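Local coordinates for FAD:protein FMN transferase (Vibrio cholerae, PDB 6NXI), which probably transfers the FMN moiety of FAD onto a threonine hydroxyl of a target flavoprotein, releasing AMP, with magnesium as cofactor, at residues 175-180 against 186-191; 60-65 against 69-74; 103-106 against 112-115; 81-86 against 264-269. All coordinates share one frame; numbering follows the deposited sequence.

Contact 1: 175-180 against 186-191; sequences ENYMVE and RLKGLN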
# COMPACT_ATOMS: atom_id res chain seq x y z
N GLU A 175 -0.56 22.71 8.42
CA GLU A 175 -0.24 21.81 9.54
C GLU A 175 -1.49 21.04 9.96
O GLU A 175 -1.34 20.21 10.85
CB GLU A 175 0.45 22.59 10.65
CG GLU A 175 1.76 23.26 10.18
CD GLU A 175 2.87 22.43 9.50
OE1 GLU A 175 3.02 21.24 9.80
OE2 GLU A 175 3.65 22.98 8.66
N ASN A 176 -2.63 21.25 9.30
CA ASN A 176 -3.87 20.50 9.61
C ASN A 176 -4.40 19.90 8.31
O ASN A 176 -4.97 20.60 7.46
CB ASN A 176 -4.91 21.39 10.26
CG ASN A 176 -4.35 22.08 11.48
OD1 ASN A 176 -4.29 21.49 12.55
ND2 ASN A 176 -3.91 23.32 11.32
N TYR A 177 -4.24 18.59 8.13
CA TYR A 177 -4.65 17.98 6.85
C TYR A 177 -4.97 16.50 7.03
O TYR A 177 -4.44 15.82 7.93
CB TYR A 177 -3.57 18.12 5.78
CG TYR A 177 -2.21 17.52 6.10
CD1 TYR A 177 -1.99 16.16 5.99
CD2 TYR A 177 -1.14 18.31 6.50
CE1 TYR A 177 -0.78 15.59 6.33
CE2 TYR A 177 0.10 17.75 6.78
CZ TYR A 177 0.26 16.37 6.74
OH TYR A 177 1.45 15.75 7.03
N MET A 178 -5.67 16.02 6.02
CA MET A 178 -5.89 14.57 5.76
C MET A 178 -5.57 14.35 4.29
O MET A 178 -6.18 15.04 3.45
CB MET A 178 -7.31 14.11 6.01
CG MET A 178 -7.55 12.72 5.44
SD MET A 178 -9.30 12.28 5.48
CE MET A 178 -9.50 12.24 7.25
N VAL A 179 -4.57 13.51 3.98
CA VAL A 179 -4.27 13.10 2.60
C VAL A 179 -4.74 11.66 2.43
O VAL A 179 -4.29 10.84 3.24
CB VAL A 179 -2.76 13.20 2.34
CG1 VAL A 179 -2.42 12.66 0.99
CG2 VAL A 179 -2.29 14.65 2.52
N GLU A 180 -5.60 11.37 1.46
CA GLU A 180 -6.12 9.99 1.24
C GLU A 180 -6.00 9.66 -0.25
O GLU A 180 -6.43 10.45 -1.09
CB GLU A 180 -7.55 9.91 1.76
CG GLU A 180 -8.20 8.54 1.52
CD GLU A 180 -9.06 8.47 0.29
OE1 GLU A 180 -10.01 9.29 0.19
OE2 GLU A 180 -8.74 7.70 -0.61
N ARG A 186 -2.84 9.72 5.40
CA ARG A 186 -1.92 10.34 6.37
C ARG A 186 -2.56 11.61 6.93
O ARG A 186 -3.12 12.39 6.14
CB ARG A 186 -0.57 10.65 5.74
CG ARG A 186 0.41 11.20 6.75
CD ARG A 186 1.83 10.97 6.26
NE ARG A 186 2.69 11.92 6.93
CZ ARG A 186 3.93 12.18 6.57
NH1 ARG A 186 4.47 11.57 5.52
NH2 ARG A 186 4.62 13.08 7.28
N LEU A 187 -2.45 11.78 8.24
CA LEU A 187 -3.14 12.86 8.98
C LEU A 187 -2.16 13.73 9.74
O LEU A 187 -1.13 13.21 10.23
CB LEU A 187 -4.04 12.23 10.04
CG LEU A 187 -5.02 11.17 9.60
CD1 LEU A 187 -5.74 10.57 10.80
CD2 LEU A 187 -6.00 11.77 8.57
N LYS A 188 -2.47 14.99 9.86
CA LYS A 188 -1.73 15.87 10.78
C LYS A 188 -2.68 16.90 11.39
O LYS A 188 -3.52 17.44 10.66
CB LYS A 188 -0.57 16.58 10.10
CG LYS A 188 0.42 17.14 11.11
CD LYS A 188 1.50 17.89 10.43
CE LYS A 188 2.69 18.14 11.32
NZ LYS A 188 2.56 19.48 11.91
N GLY A 189 -2.55 17.15 12.69
CA GLY A 189 -3.24 18.27 13.35
C GLY A 189 -4.70 17.99 13.54
O GLY A 189 -5.05 16.84 13.89
N LEU A 190 -5.55 18.97 13.28
CA LEU A 190 -6.95 19.00 13.72
C LEU A 190 -7.88 19.26 12.53
O LEU A 190 -7.51 19.98 11.59
CB LEU A 190 -7.11 20.10 14.76
CG LEU A 190 -6.22 19.99 16.00
CD1 LEU A 190 -6.34 21.24 16.80
CD2 LEU A 190 -6.53 18.74 16.82
N ASN A 191 -9.09 18.70 12.61
CA ASN A 191 -10.15 18.85 11.59
C ASN A 191 -10.88 20.18 11.80
O ASN A 191 -10.38 21.04 12.58
CB ASN A 191 -11.06 17.62 11.57
CG ASN A 191 -12.08 17.57 12.70
OD1 ASN A 191 -12.18 18.50 13.49
ND2 ASN A 191 -12.75 16.43 12.84
O HOH W 1 -0.08 20.10 13.27
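Arg186 and Val179 face each other as an antiparallel hydrogen-bonded pair of the beta hairpin formed by strands 177-181 and 184-188; the axes of 177-180 and 186-188 run at 175° to one another. Two backbone bonds close this pair: Val179 N donates to Arg186 O and Arg186 N to Val179 O, each 2.8 Å long. The extended Arg186 side chain lies on the same face as Tyr177, and its guanidinium finds its main partner outside the hairpin, in a salt bridge to Asp163 of helix 157-171. Leu187 sits opposite Met178 in a non-hydrogen-bonded pair on the other face, the two side chains running alongside each other with Leu187 CD2 3.6 Å from Met178 CG. At Lys188 the hydrogen-bonded pattern returns with Tyr177. Lys188 CB lies 3.7 Å from the centroid of the Tyr177 ring, over its face, in a CH-pi contact; a chi1 of 59° brings that ring across to the neighbouring strand, and its hydroxyl is bound by Gln170. Farther out, the lysine chain runs side by side with Glu175 and ends in a salt bridge, Lys188 NZ to Glu175 OE1 at 2.8 Å, met on the anti side of the carboxylate. A water accepts from the same NZ and donates to Glu175 O, giving the ammonium a second link to one residue. Gly189, with phi 75°, turns the chain; Asn176 OD1 and Glu175 O lie on the side where a CB would stand. Leu190 N then donates to Asn176 OD1 at 2.9 Å, in the carbonyl plane and on a lone pair.

Contact 2: 60-65 against 69-74; sequences SRFNQH and EPFAVS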
# COMPACT_ATOMS: atom_id res chain seq x y z
N SER A 60 8.54 0.53 -15.48
CA SER A 60 8.21 -0.36 -16.63
C SER A 60 9.46 -0.50 -17.49
O SER A 60 9.75 -1.60 -17.95
CB SER A 60 7.06 0.13 -17.41
OG SER A 60 5.88 0.01 -16.60
N ARG A 61 10.22 0.58 -17.64
CA ARG A 61 11.48 0.47 -18.42
C ARG A 61 12.42 -0.51 -17.71
O ARG A 61 13.15 -1.25 -18.44
CB ARG A 61 12.06 1.86 -18.66
CG ARG A 61 11.15 2.65 -19.60
CD ARG A 61 11.77 3.96 -19.99
NE ARG A 61 11.34 5.02 -19.11
CZ ARG A 61 12.11 5.66 -18.21
NH1 ARG A 61 13.38 5.33 -18.00
NH2 ARG A 61 11.56 6.61 -17.49
N PHE A 62 12.46 -0.57 -16.38
CA PHE A 62 13.26 -1.59 -15.66
C PHE A 62 12.71 -2.99 -15.96
O PHE A 62 13.49 -3.92 -16.16
CB PHE A 62 13.33 -1.34 -14.16
CG PHE A 62 14.12 -2.37 -13.42
CD1 PHE A 62 15.48 -2.56 -13.70
CD2 PHE A 62 13.54 -3.18 -12.47
CE1 PHE A 62 16.22 -3.50 -13.01
CE2 PHE A 62 14.28 -4.13 -11.79
CZ PHE A 62 15.63 -4.27 -12.04
N ASN A 63 11.39 -3.14 -15.92
CA ASN A 63 10.74 -4.44 -16.23
C ASN A 63 11.11 -4.83 -17.66
O ASN A 63 11.28 -6.06 -17.88
CB ASN A 63 9.24 -4.38 -15.95
CG ASN A 63 8.97 -4.26 -14.47
OD1 ASN A 63 9.83 -4.60 -13.65
ND2 ASN A 63 7.79 -3.74 -14.11
N GLN A 64 11.21 -3.88 -18.59
CA GLN A 64 11.55 -4.16 -20.02
C GLN A 64 13.04 -4.43 -20.19
O GLN A 64 13.41 -5.06 -21.21
CB GLN A 64 11.07 -3.03 -20.91
CG GLN A 64 9.56 -2.92 -20.91
CD GLN A 64 9.10 -1.52 -21.21
OE1 GLN A 64 9.82 -0.75 -21.84
NE2 GLN A 64 7.90 -1.17 -20.73
N HIS A 65 13.87 -4.03 -19.23
CA HIS A 65 15.35 -4.19 -19.27
C HIS A 65 15.72 -5.68 -19.12
O HIS A 65 15.15 -6.33 -18.26
CB HIS A 65 15.90 -3.28 -18.17
CG HIS A 65 17.38 -3.28 -18.03
ND1 HIS A 65 18.19 -2.61 -18.92
CD2 HIS A 65 18.19 -3.80 -17.07
CE1 HIS A 65 19.44 -2.71 -18.52
NE2 HIS A 65 19.49 -3.45 -17.41
N GLU A 69 22.99 -5.84 -16.14
CA GLU A 69 23.69 -4.53 -15.98
C GLU A 69 22.83 -3.55 -15.19
O GLU A 69 21.60 -3.50 -15.33
CB GLU A 69 24.14 -3.89 -17.30
CG GLU A 69 25.22 -4.70 -18.04
CD GLU A 69 26.67 -4.60 -17.57
OE1 GLU A 69 26.93 -4.18 -16.43
OE2 GLU A 69 27.57 -4.94 -18.38
N PRO A 70 23.45 -2.77 -14.27
CA PRO A 70 22.68 -1.89 -13.39
C PRO A 70 21.86 -0.87 -14.19
O PRO A 70 22.27 -0.42 -15.25
CB PRO A 70 23.75 -1.25 -12.48
CG PRO A 70 24.90 -2.24 -12.55
CD PRO A 70 24.89 -2.73 -13.98
N PHE A 71 20.64 -0.61 -13.71
CA PHE A 71 19.69 0.30 -14.36
C PHE A 71 19.41 1.47 -13.41
O PHE A 71 18.84 1.30 -12.30
CB PHE A 71 18.44 -0.52 -14.71
CG PHE A 71 17.37 0.27 -15.40
CD1 PHE A 71 17.26 0.30 -16.78
CD2 PHE A 71 16.44 0.96 -14.65
CE1 PHE A 71 16.23 1.01 -17.38
CE2 PHE A 71 15.45 1.72 -15.26
CZ PHE A 71 15.32 1.71 -16.62
N ALA A 72 19.81 2.67 -13.81
CA ALA A 72 19.70 3.85 -12.94
C ALA A 72 18.23 4.27 -12.82
O ALA A 72 17.48 4.20 -13.81
CB ALA A 72 20.55 4.97 -13.47
N VAL A 73 17.85 4.63 -11.60
CA VAL A 73 16.49 5.10 -11.26
C VAL A 73 16.59 6.37 -10.42
O VAL A 73 17.67 6.74 -9.87
CB VAL A 73 15.69 3.99 -10.55
CG1 VAL A 73 15.48 2.78 -11.45
CG2 VAL A 73 16.36 3.60 -9.24
N SER A 74 15.45 7.03 -10.31
CA SER A 74 15.29 8.26 -9.53
C SER A 74 15.48 7.97 -8.04
O SER A 74 15.27 6.81 -7.59
CB SER A 74 13.93 8.85 -9.77
OG SER A 74 12.92 7.98 -9.26
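Phe71 reaches from its short strand toward helix 58-64, and its CB already touches two aromatic rings. Phe71 CB lies 3.7 Å from Phe62 CD1, near the plane of the Phe62 ring and at its edge, and it also stands over the face of the His65 ring, 18° off the ring normal. With chi1 at -179° the phenyl group extends away from its own backbone N and on across the helix. On one flank Phe71 CD1 comes 3.7 Å from His65 ND1; on the other CD2 packs on Phe62 CD1 and CE2 on Phe62 CB. The three rings form an aromatic cluster that ties the C-terminal end of the helix to strand 71-72, an outer strand of a three-stranded antiparallel sheet. The ring pairs are oblique, the Phe71 plane inclined by 49° to that of Phe62. Phe62 CA covers one face of the Phe71 ring in a CH-pi contact, 4.0 Å from its centroid. At the tip, Phe71 CZ reaches the helix backbone, 3.7 Å from Phe62 N, and stands 3.8 Å from Arg61 CB. The imidazole beside this phenyl is held by its far nitrogen: His65 NE2 donates to Glu69 O at 3.0 Å, tilted out of the carbonyl plane.

Contact 3: 103-106 against 112-115; sequences VNLW and ARPD. With FAD (flavin-adenine dinucleotide), chain B.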
# COMPACT_ATOMS: atom_id res chain seq x y z
N VAL A 103 0.90 -11.61 -10.13
CA VAL A 103 -0.22 -10.63 -10.08
C VAL A 103 -0.84 -10.54 -11.48
O VAL A 103 -2.06 -10.54 -11.66
CB VAL A 103 0.30 -9.28 -9.61
CG1 VAL A 103 -0.73 -8.17 -9.78
CG2 VAL A 103 0.81 -9.35 -8.17
N ASN A 104 0.01 -10.46 -12.50
CA ASN A 104 -0.42 -10.31 -13.89
C ASN A 104 -1.12 -11.60 -14.32
O ASN A 104 -2.21 -11.50 -14.89
CB ASN A 104 0.75 -9.97 -14.79
CG ASN A 104 1.35 -8.61 -14.50
OD1 ASN A 104 0.85 -7.86 -13.68
ND2 ASN A 104 2.51 -8.35 -15.10
N LEU A 105 -0.56 -12.77 -14.00
CA LEU A 105 -1.18 -14.07 -14.37
C LEU A 105 -2.63 -14.14 -13.86
O LEU A 105 -3.51 -14.65 -14.59
CB LEU A 105 -0.33 -15.20 -13.82
CG LEU A 105 -0.84 -16.61 -14.12
CD1 LEU A 105 -0.69 -16.96 -15.60
CD2 LEU A 105 -0.13 -17.63 -13.26
N TRP A 106 -2.84 -13.76 -12.61
CA TRP A 106 -4.15 -13.94 -11.95
C TRP A 106 -5.16 -12.88 -12.37
O TRP A 106 -6.29 -12.97 -11.92
CB TRP A 106 -3.95 -14.05 -10.44
CG TRP A 106 -3.34 -15.36 -10.06
CD1 TRP A 106 -2.08 -15.60 -9.61
CD2 TRP A 106 -3.96 -16.65 -10.17
NE1 TRP A 106 -1.88 -16.93 -9.42
CE2 TRP A 106 -3.02 -17.60 -9.72
CE3 TRP A 106 -5.25 -17.07 -10.50
CZ2 TRP A 106 -3.30 -18.96 -9.67
CZ3 TRP A 106 -5.53 -18.42 -10.43
CH2 TRP A 106 -4.56 -19.33 -10.02
N ALA A 112 -3.79 -8.71 -20.05
CA ALA A 112 -5.14 -9.20 -20.39
C ALA A 112 -5.18 -10.70 -20.08
O ALA A 112 -4.27 -11.42 -20.48
CB ALA A 112 -5.49 -8.95 -21.82
N ARG A 113 -6.17 -11.14 -19.32
CA ARG A 113 -6.28 -12.58 -18.99
C ARG A 113 -7.67 -13.09 -19.34
O ARG A 113 -8.67 -12.36 -19.32
CB ARG A 113 -5.97 -12.86 -17.52
CG ARG A 113 -4.59 -12.43 -17.04
CD ARG A 113 -3.44 -13.20 -17.65
NE ARG A 113 -3.70 -14.63 -17.58
CZ ARG A 113 -3.10 -15.56 -18.30
NH1 ARG A 113 -2.11 -15.23 -19.13
NH2 ARG A 113 -3.44 -16.83 -18.15
N PRO A 114 -7.81 -14.39 -19.65
CA PRO A 114 -9.12 -14.98 -19.81
C PRO A 114 -9.76 -15.37 -18.48
O PRO A 114 -9.15 -15.15 -17.44
CB PRO A 114 -8.79 -16.26 -20.58
CG PRO A 114 -7.43 -16.68 -19.99
CD PRO A 114 -6.71 -15.37 -19.75
N ASP A 115 -10.95 -15.98 -18.55
CA ASP A 115 -11.66 -16.49 -17.34
C ASP A 115 -11.16 -17.90 -16.99
O ASP A 115 -11.46 -18.40 -15.88
CB ASP A 115 -13.18 -16.50 -17.51
CG ASP A 115 -13.78 -15.12 -17.51
OD1 ASP A 115 -13.60 -14.45 -16.50
OD2 ASP A 115 -14.44 -14.78 -18.49
PA FAD B . -2.44 -3.55 -1.35
O1A FAD B . -3.20 -4.51 -0.51
O2A FAD B . -1.79 -2.38 -0.72
O5B FAD B . -1.34 -4.32 -2.21
C5B FAD B . -1.88 -5.27 -3.17
C4B FAD B . -1.23 -5.11 -4.52
O4B FAD B . 0.20 -5.34 -4.47
C3B FAD B . -1.78 -6.11 -5.54
O3B FAD B . -2.87 -5.52 -6.25
C2B FAD B . -0.56 -6.41 -6.42
O2B FAD B . -0.38 -5.42 -7.41
C1B FAD B . 0.58 -6.34 -5.41
N9A FAD B . 0.86 -7.55 -4.66
C8A FAD B . 0.05 -8.69 -4.50
N7A FAD B . 0.58 -9.53 -3.64
C5A FAD B . 1.78 -8.99 -3.25
C6A FAD B . 2.78 -9.45 -2.38
N6A FAD B . 2.70 -10.58 -1.66
N1A FAD B . 3.83 -8.62 -2.18
C2A FAD B . 3.90 -7.48 -2.88
N3A FAD B . 3.01 -6.94 -3.73
C4A FAD B . 1.96 -7.76 -3.87
N1 FAD B . -4.45 0.55 -11.48
C2 FAD B . -5.00 0.71 -12.74
O2 FAD B . -6.03 0.07 -13.05
N3 FAD B . -4.49 1.58 -13.64
C4 FAD B . -3.37 2.33 -13.38
O4 FAD B . -2.91 3.08 -14.23
C4X FAD B . -2.74 2.17 -12.10
N5 FAD B . -1.66 2.87 -11.83
C5X FAD B . -1.07 2.70 -10.59
C6 FAD B . 0.10 3.42 -10.29
C7 FAD B . 0.75 3.31 -9.08
C7M FAD B . 2.00 4.11 -8.82
C8 FAD B . 0.20 2.45 -8.10
C8M FAD B . 0.86 2.27 -6.76
C9 FAD B . -0.96 1.73 -8.39
C9A FAD B . -1.62 1.84 -9.62
N10 FAD B . -2.77 1.11 -9.95
C10 FAD B . -3.37 1.25 -11.19
C1' FAD B . -3.42 0.25 -8.94
C2' FAD B . -2.75 -1.06 -8.72
O2' FAD B . -2.79 -1.85 -9.90
C3' FAD B . -3.47 -1.81 -7.58
O3' FAD B . -4.80 -2.12 -7.91
C4' FAD B . -3.56 -1.04 -6.28
O4' FAD B . -2.34 -0.34 -6.07
C5' FAD B . -3.94 -1.93 -5.12
O5' FAD B . -3.80 -1.16 -3.90
P FAD B . -4.40 -1.74 -2.55
O1P FAD B . -5.75 -2.27 -2.74
O2P FAD B . -4.06 -0.64 -1.57
O3P FAD B . -3.45 -3.01 -2.43
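Leu105 O of segment 103-106 lies 3.0 Å from Arg113 NE, the closest polar approach between the two segments. The arginine folds over this part of the helix because its chain bends at both chi2 (-67°) and chi3 (-48°). Its aliphatic part runs across the helical carbonyls, with Arg113 CG 3.3 Å from Asn104 O and Arg113 CD 3.4 Å from Leu105 O. The guanidinium is sandwiched: Leu105 CD1 lies 3.7 Å above one face, toward the rim, while Pro114 CD covers the opposite face at 3.5 Å. Leu105 begins by pointing away from the loop, yet its CD1 branch swings back to within 3.8 Å of Arg113 NH2. Two salt bridges outside these segments, to Glu111 and to Glu122 of helix 120-127, take up the charged nitrogens and would limit rotation of the flat group. On the far flank of the helix, Val103 meets the bound FAD: its CG1 is 3.6 Å from FAD O2B, and its CG2 lies close to the ribose and to the adenine carbon C8A. The arrangement is thus the folding back of a loop onto the helix that precedes it, whose Val103 lines the FAD pocket at the adenosine moiety.

Contact 4: 81-86 against 264-269; sequences VKEAIR and SCMTAD. With MG (magnesium ion), chain C; MG (magnesium ion), chain D; EDO (1,2-ethanediol), chain E.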
# COMPACT_ATOMS: atom_id res chain seq x y z
N VAL A 81 11.89 1.22 -3.54
CA VAL A 81 12.37 -0.18 -3.70
C VAL A 81 13.18 -0.61 -2.46
O VAL A 81 13.02 -1.74 -2.00
CB VAL A 81 13.16 -0.38 -5.01
CG1 VAL A 81 13.74 -1.78 -5.07
CG2 VAL A 81 12.25 -0.14 -6.21
N LYS A 82 13.98 0.29 -1.89
CA LYS A 82 14.74 -0.04 -0.67
C LYS A 82 13.78 -0.43 0.47
O LYS A 82 14.08 -1.40 1.19
CB LYS A 82 15.61 1.14 -0.27
CG LYS A 82 16.59 0.83 0.85
CD LYS A 82 17.59 1.95 1.07
CE LYS A 82 18.22 2.47 -0.21
NZ LYS A 82 19.30 1.59 -0.74
N GLU A 83 12.70 0.32 0.59
CA GLU A 83 11.69 0.08 1.65
C GLU A 83 11.03 -1.26 1.34
O GLU A 83 10.86 -2.05 2.23
CB GLU A 83 10.71 1.23 1.75
CG GLU A 83 9.73 1.03 2.89
CD GLU A 83 10.30 1.10 4.31
OE1 GLU A 83 11.56 1.19 4.50
OE2 GLU A 83 9.44 0.98 5.24
N ALA A 84 10.74 -1.54 0.09
CA ALA A 84 10.13 -2.83 -0.28
C ALA A 84 11.02 -4.02 0.13
O ALA A 84 10.50 -5.11 0.57
CB ALA A 84 9.82 -2.89 -1.76
N ILE A 85 12.32 -3.87 -0.12
CA ILE A 85 13.30 -4.92 0.26
C ILE A 85 13.37 -5.03 1.79
O ILE A 85 13.35 -6.17 2.28
CB ILE A 85 14.65 -4.67 -0.41
CG1 ILE A 85 14.50 -4.85 -1.92
CG2 ILE A 85 15.69 -5.62 0.17
CD1 ILE A 85 15.71 -4.44 -2.67
N ARG A 86 13.41 -3.90 2.50
CA ARG A 86 13.48 -3.94 3.97
C ARG A 86 12.25 -4.66 4.51
O ARG A 86 12.39 -5.49 5.45
CB ARG A 86 13.55 -2.53 4.55
CG ARG A 86 13.80 -2.54 6.05
CD ARG A 86 13.73 -1.15 6.62
NE ARG A 86 12.41 -0.54 6.70
CZ ARG A 86 11.60 -0.65 7.74
NH1 ARG A 86 11.98 -1.36 8.78
NH2 ARG A 86 10.42 -0.06 7.75
N SER A 264 5.05 6.86 8.40
CA SER A 264 5.13 6.84 6.93
C SER A 264 3.99 6.03 6.34
O SER A 264 3.82 4.87 6.73
CB SER A 264 6.46 6.29 6.46
OG SER A 264 6.38 5.95 5.10
N CYS A 265 3.24 6.64 5.45
CA CYS A 265 2.18 5.92 4.71
C CYS A 265 2.81 4.85 3.82
O CYS A 265 2.29 3.75 3.75
CB CYS A 265 1.28 6.87 3.95
SG CYS A 265 -0.28 6.07 3.50
N MET A 266 3.91 5.14 3.20
CA MET A 266 4.65 4.10 2.41
C MET A 266 4.86 2.85 3.28
O MET A 266 4.54 1.68 2.86
CB MET A 266 5.99 4.65 1.95
CG MET A 266 6.81 3.59 1.30
SD MET A 266 8.43 4.09 0.71
CE MET A 266 9.21 4.67 2.21
N THR A 267 5.38 3.04 4.48
CA THR A 267 5.70 1.93 5.40
C THR A 267 4.42 1.25 5.85
O THR A 267 4.37 -0.02 5.82
CB THR A 267 6.56 2.44 6.55
OG1 THR A 267 7.75 2.95 5.96
CG2 THR A 267 6.85 1.30 7.50
N ALA A 268 3.40 2.01 6.22
CA ALA A 268 2.12 1.41 6.66
C ALA A 268 1.53 0.57 5.53
O ALA A 268 1.04 -0.54 5.81
CB ALA A 268 1.13 2.41 7.11
N ASP A 269 1.64 1.05 4.30
CA ASP A 269 1.06 0.39 3.10
C ASP A 269 1.71 -0.97 2.89
O ASP A 269 0.98 -1.99 2.73
CB ASP A 269 1.20 1.32 1.90
CG ASP A 269 0.33 1.01 0.70
OD1 ASP A 269 -0.53 0.10 0.82
OD2 ASP A 269 0.57 1.63 -0.37
MG MG C . 0.17 -2.37 0.62
MG MG D . -2.29 -0.31 -0.37
C1 EDO E . 9.27 -1.59 11.99
O1 EDO E . 10.61 -1.76 11.57
C2 EDO E . 8.32 -1.25 10.92
O2 EDO E . 8.85 -0.31 10.03
O HOH W 2 -0.95 0.52 -2.13
O HOH W 3 -2.72 -1.34 1.96
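Helices 81-86 and 265-269 run in roughly the same direction, crossing at -38° with axes 10.5 Å apart at closest approach, a spacing bridged by side chains. Glu83 is central. A bend at chi2 (68°) lays its carboxylate beside Arg86 of its own helix, which grips it side-on: Arg86 NE donates to Glu83 OE1 and Arg86 NH2 to Glu83 OE2, each at 2.9 Å. Thr267 OG1 crosses from the other helix and donates to the same Glu83 OE2 at 2.7 Å, from above the carboxylate plane and on the face opposite to Arg86 NH2. Two donors on one oxygen would probably fix the carboxylate and help it stay ionised. Nearer its backbone, Glu83 packs against the thioether, with Glu83 CG 3.7 Å from Met266 CE. Helix 265-278 starts at the N-cap Ser264, whose OG accepts from Thr267 N. Farther along, Asp269 OD1 bridges the two magnesium ions, 2.2 Å from the magnesium that Glu184 also binds; the other magnesium takes Asp269 O as well, together with Thr155 and Thr273. Met266 also packs on Trp160 of helix 157-171, while helix 75-90 carries Val81 and Ile85 against strand 135-138.

Along the chain contact 2 comes first, followed by the 81-86 half of contact 4, then contact 3, contact 1 and finally 264-269, so contact 4 joins parts 178 residues apart and encloses contacts 3 and 1 in sequence. It is also central in space, about 8 Å from the centre of the chain. Contact 1 has its centre about 21 Å from it, in the eight-stranded sheet; Asp163 of helix 157-171 binds both Arg186 and the start of helix 265-278. Contacts 2 and 4, centres about 19 Å apart, are linked by strand 71-72 running into helix 75-90. Contact 3, centred about 26 Å from contact 4, meets the adenosine end of FAD through Val103, and Asp269 of contact 4 touches FAD too, whereas contacts 1 and 2 pack the surrounding fold.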